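Local coordinates for protein putative cytosine/guanine deaminase (PDB 2PAJ) that catalyses the zinc-dependent hydrolytic deamination of 2-amino-4-hydroxypteridines such as isoxanthopterin, giving 2,4-dihydroxypteridines and ammonium, at residues Arg322-Ile333 with Glu385-Gly394. Numbering follows the deposited sequence.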
loop_
_atom_site.group_PDB
_atom_site.type_symbol
_atom_site.label_atom_id
_atom_site.label_comp_id
_atom_site.label_asym_id
_atom_site.label_seq_id
_atom_site.Cartn_x
_atom_site.Cartn_y
_atom_site.Cartn_z
ATOM N N ARG A 322 -12.033 15.047 -0.062
ATOM C CA ARG A 322 -11.678 16.410 0.316
ATOM C C ARG A 322 -12.776 17.058 1.129
ATOM O O ARG A 322 -13.520 17.907 0.647
ATOM C CB ARG A 322 -11.341 17.301 -0.891
ATOM C CG ARG A 322 -10.893 18.674 -0.402
ATOM C CD ARG A 322 -10.007 19.420 -1.349
ATOM N NE ARG A 322 -8.678 18.839 -1.522
ATOM C CZ ARG A 322 -8.377 17.935 -2.451
ATOM N NH1 ARG A 322 -9.331 17.495 -3.278
ATOM N NH2 ARG A 322 -7.114 17.523 -2.608
ATOM N N GLU A 323 -12.851 16.610 2.370
ATOM C CA GLU A 323 -13.784 17.061 3.388
ATOM C C GLU A 323 -13.106 16.433 4.580
ATOM O O GLU A 323 -12.906 17.075 5.614
ATOM C CB GLU A 323 -15.170 16.474 3.174
ATOM C CG GLU A 323 -15.927 17.212 2.107
ATOM C CD GLU A 323 -17.018 16.370 1.497
ATOM O OE1 GLU A 323 -18.059 16.162 2.179
ATOM O OE2 GLU A 323 -16.821 15.906 0.341
ATOM N N MET A 324 -12.711 15.176 4.401
ATOM C CA MET A 324 -11.986 14.459 5.429
ATOM C C MET A 324 -10.619 15.126 5.492
ATOM O O MET A 324 -10.112 15.445 6.564
ATOM C CB MET A 324 -11.827 12.991 5.038
ATOM C CG MET A 324 -13.142 12.254 4.901
ATOM S SD MET A 324 -12.984 10.463 4.960
ATOM C CE MET A 324 -13.292 9.996 3.330
ATOM N N ALA A 325 -10.035 15.347 4.321
ATOM C CA ALA A 325 -8.729 15.974 4.227
ATOM C C ALA A 325 -8.796 17.372 4.820
ATOM O O ALA A 325 -7.876 17.803 5.518
ATOM C CB ALA A 325 -8.286 16.039 2.773
ATOM N N ASP A 326 -9.892 18.080 4.554
ATOM C CA ASP A 326 -10.055 19.435 5.070
ATOM C C ASP A 326 -10.349 19.409 6.553
ATOM O O ASP A 326 -9.956 20.318 7.293
ATOM C CB ASP A 326 -11.181 20.155 4.334
ATOM C CG ASP A 326 -10.853 20.393 2.877
ATOM O OD1 ASP A 326 -9.725 20.869 2.607
ATOM O OD2 ASP A 326 -11.714 20.107 2.009
ATOM N N ALA A 327 -11.052 18.361 6.976
ATOM C CA ALA A 327 -11.401 18.175 8.370
ATOM C C ALA A 327 -10.124 17.898 9.144
ATOM O O ALA A 327 -10.057 18.119 10.348
ATOM C CB ALA A 327 -12.366 17.017 8.510
ATOM N N GLY A 328 -9.106 17.413 8.445
ATOM C CA GLY A 328 -7.852 17.139 9.108
ATOM C C GLY A 328 -7.552 15.668 9.304
ATOM O O GLY A 328 -6.515 15.320 9.863
ATOM N N VAL A 329 -8.434 14.791 8.852
ATOM C CA VAL A 329 -8.160 13.384 9.032
ATOM C C VAL A 329 -7.121 12.914 8.016
ATOM O O VAL A 329 -7.187 13.275 6.842
ATOM C CB VAL A 329 -9.455 12.539 8.918
ATOM C CG1 VAL A 329 -10.623 13.426 8.575
ATOM C CG2 VAL A 329 -9.287 11.432 7.887
ATOM N N PRO A 330 -6.129 12.118 8.468
ATOM C CA PRO A 330 -5.081 11.601 7.583
ATOM C C PRO A 330 -5.623 10.747 6.436
ATOM O O PRO A 330 -6.442 9.848 6.635
ATOM C CB PRO A 330 -4.164 10.821 8.532
ATOM C CG PRO A 330 -5.022 10.520 9.708
ATOM C CD PRO A 330 -5.846 11.759 9.869
ATOM N N VAL A 331 -5.146 11.048 5.232
ATOM C CA VAL A 331 -5.566 10.369 4.018
ATOM C C VAL A 331 -4.407 9.635 3.354
ATOM O O VAL A 331 -3.342 10.205 3.132
ATOM C CB VAL A 331 -6.151 11.394 3.017
ATOM C CG1 VAL A 331 -6.548 10.703 1.722
ATOM C CG2 VAL A 331 -7.341 12.114 3.644
ATOM N N SER A 332 -4.615 8.362 3.049
ATOM C CA SER A 332 -3.596 7.560 2.392
ATOM C C SER A 332 -4.226 6.927 1.166
ATOM O O SER A 332 -5.444 6.920 1.016
ATOM C CB SER A 332 -3.044 6.472 3.333
ATOM O OG SER A 332 -4.016 5.497 3.682
ATOM N N ILE A 333 -3.395 6.396 0.284
ATOM C CA ILE A 333 -3.902 5.788 -0.926
ATOM C C ILE A 333 -3.645 4.287 -1.016
ATOM O O ILE A 333 -2.618 3.780 -0.578
ATOM C CB ILE A 333 -3.319 6.519 -2.160
ATOM C CG1 ILE A 333 -3.779 7.971 -2.130
ATOM C CG2 ILE A 333 -3.795 5.873 -3.449
ATOM C CD1 ILE A 333 -3.365 8.759 -3.316
ATOM N N GLU A 385 -0.577 17.733 -3.545
ATOM C CA GLU A 385 -1.616 17.360 -2.606
ATOM C C GLU A 385 -1.788 15.849 -2.645
ATOM O O GLU A 385 -1.805 15.182 -1.621
ATOM C CB GLU A 385 -2.896 18.047 -3.048
ATOM C CG GLU A 385 -3.713 18.681 -1.960
ATOM C CD GLU A 385 -4.559 17.674 -1.253
ATOM O OE1 GLU A 385 -5.551 18.073 -0.598
ATOM O OE2 GLU A 385 -4.214 16.480 -1.354
ATOM N N VAL A 386 -1.906 15.319 -3.851
ATOM C CA VAL A 386 -2.081 13.893 -4.065
ATOM C C VAL A 386 -0.801 13.086 -3.850
ATOM O O VAL A 386 -0.843 11.966 -3.348
ATOM C CB VAL A 386 -2.617 13.654 -5.484
ATOM C CG1 VAL A 386 -2.801 12.174 -5.746
ATOM C CG2 VAL A 386 -3.928 14.410 -5.656
ATOM N N ILE A 387 0.338 13.653 -4.231
ATOM C CA ILE A 387 1.604 12.960 -4.058
ATOM C C ILE A 387 1.830 12.743 -2.572
ATOM O O ILE A 387 2.457 11.775 -2.163
ATOM C CB ILE A 387 2.787 13.769 -4.654
ATOM C CG1 ILE A 387 2.694 13.793 -6.181
ATOM C CG2 ILE A 387 4.107 13.147 -4.239
ATOM C CD1 ILE A 387 3.758 14.650 -6.844
ATOM N N HIS A 388 1.304 13.648 -1.763
ATOM C CA HIS A 388 1.449 13.538 -0.322
ATOM C C HIS A 388 0.669 12.332 0.161
ATOM O O HIS A 388 1.189 11.505 0.905
ATOM C CB HIS A 388 0.911 14.786 0.374
ATOM C CG HIS A 388 1.191 14.807 1.837
ATOM N ND1 HIS A 388 0.205 14.981 2.782
ATOM C CD2 HIS A 388 2.346 14.640 2.518
ATOM C CE1 HIS A 388 0.741 14.917 3.987
ATOM N NE2 HIS A 388 2.038 14.711 3.853
ATOM N N TRP A 389 -0.586 12.248 -0.267
ATOM C CA TRP A 389 -1.462 11.148 0.111
ATOM C C TRP A 389 -0.865 9.798 -0.253
ATOM O O TRP A 389 -0.936 8.854 0.528
ATOM C CB TRP A 389 -2.815 11.298 -0.577
ATOM C CG TRP A 389 -3.605 12.456 -0.095
ATOM C CD1 TRP A 389 -3.419 13.150 1.067
ATOM C CD2 TRP A 389 -4.787 13.003 -0.698
ATOM N NE1 TRP A 389 -4.410 14.087 1.236
ATOM C CE2 TRP A 389 -5.270 14.019 0.172
ATOM C CE3 TRP A 389 -5.494 12.729 -1.880
ATOM C CZ2 TRP A 389 -6.432 14.768 -0.105
ATOM C CZ3 TRP A 389 -6.646 13.468 -2.155
ATOM C CH2 TRP A 389 -7.105 14.476 -1.265
ATOM N N GLY A 390 -0.259 9.725 -1.436
ATOM C CA GLY A 390 0.318 8.480 -1.919
ATOM C C GLY A 390 1.681 8.107 -1.382
ATOM O O GLY A 390 2.174 7.006 -1.646
ATOM N N THR A 391 2.287 9.015 -0.626
ATOM C CA THR A 391 3.606 8.765 -0.063
ATOM C C THR A 391 3.649 8.969 1.450
ATOM O O THR A 391 3.258 8.086 2.200
ATOM C CB THR A 391 4.698 9.651 -0.753
ATOM O OG1 THR A 391 4.389 11.033 -0.558
ATOM C CG2 THR A 391 4.750 9.377 -2.256
ATOM N N ALA A 392 4.111 10.138 1.889
ATOM C CA ALA A 392 4.236 10.465 3.308
ATOM C C ALA A 392 2.934 10.349 4.106
ATOM O O ALA A 392 2.958 10.054 5.298
ATOM C CB ALA A 392 4.813 11.856 3.445
ATOM N N GLY A 393 1.802 10.594 3.455
ATOM C CA GLY A 393 0.526 10.483 4.138
ATOM C C GLY A 393 0.252 9.046 4.535
ATOM O O GLY A 393 -0.173 8.768 5.651
ATOM N N GLY A 394 0.502 8.120 3.621
ATOM C CA GLY A 394 0.266 6.721 3.923
ATOM C C GLY A 394 1.243 6.192 4.951
ATOM O O GLY A 394 0.896 5.362 5.785
HETATM O O HOH W 1 -0.625 6.150 0.912
#
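Trp389 of helix 383-398 presents one indole face to Val331, the first residue of the short strand 331-333. Methyl CG1 of Val331, set anti to the backbone N, makes a CH-pi contact 3.7 Å from the centroid of the five-membered ring and almost on its normal. At the far end of the indole, Ala325 CB of helix 324-327 approaches Trp389 CZ2 to 3.7 Å. The CB of Ile333 points toward the helix, and CD1 at the end of the CG1 branch rests 3.8 Å from Trp389 CB and also touches Gly390 N and Val386 CG1.

The charged pair lies on the other side of the indole. Glu385 OE1 meets the guanidinium edge of Arg322 and OE2 lies above the ring face opposite Val331, offset toward the rim; OE1 forms a salt bridge with Arg322 NH2, whose modelled position is less certain, and a weak bond with NE. The carboxylate is turned 70° from the guanidinium plane, the indole only 23°.

Backbone polar contacts gather at Trp389 O. Water 1 accepts from Ile333 N (2.9 Å) and donates to Trp389 O (2.7 Å), linking two groups that also form a weak direct N-H...O bond; Ser332 CA adds a CA-H...O contact with the same carbonyl. Gly390, Gly393 and Gly394 bring the helix backbone against the strand.

Strand 331-333 crosses segment 385-394, part of helix 383-398, at 88°, the axes 6.0 Å apart. Ser332 OG bonds to Val304 O and to Thr75 OG1, next to the zinc ligand His76, but its side chain stays about 12 Å from the zinc ion and the contact supplies no ligand. The strand pairs in parallel with strand 303-306 in the TIM-barrel fold of the amidohydrolases, while helix 346-359 packs against Ile333 and Trp389.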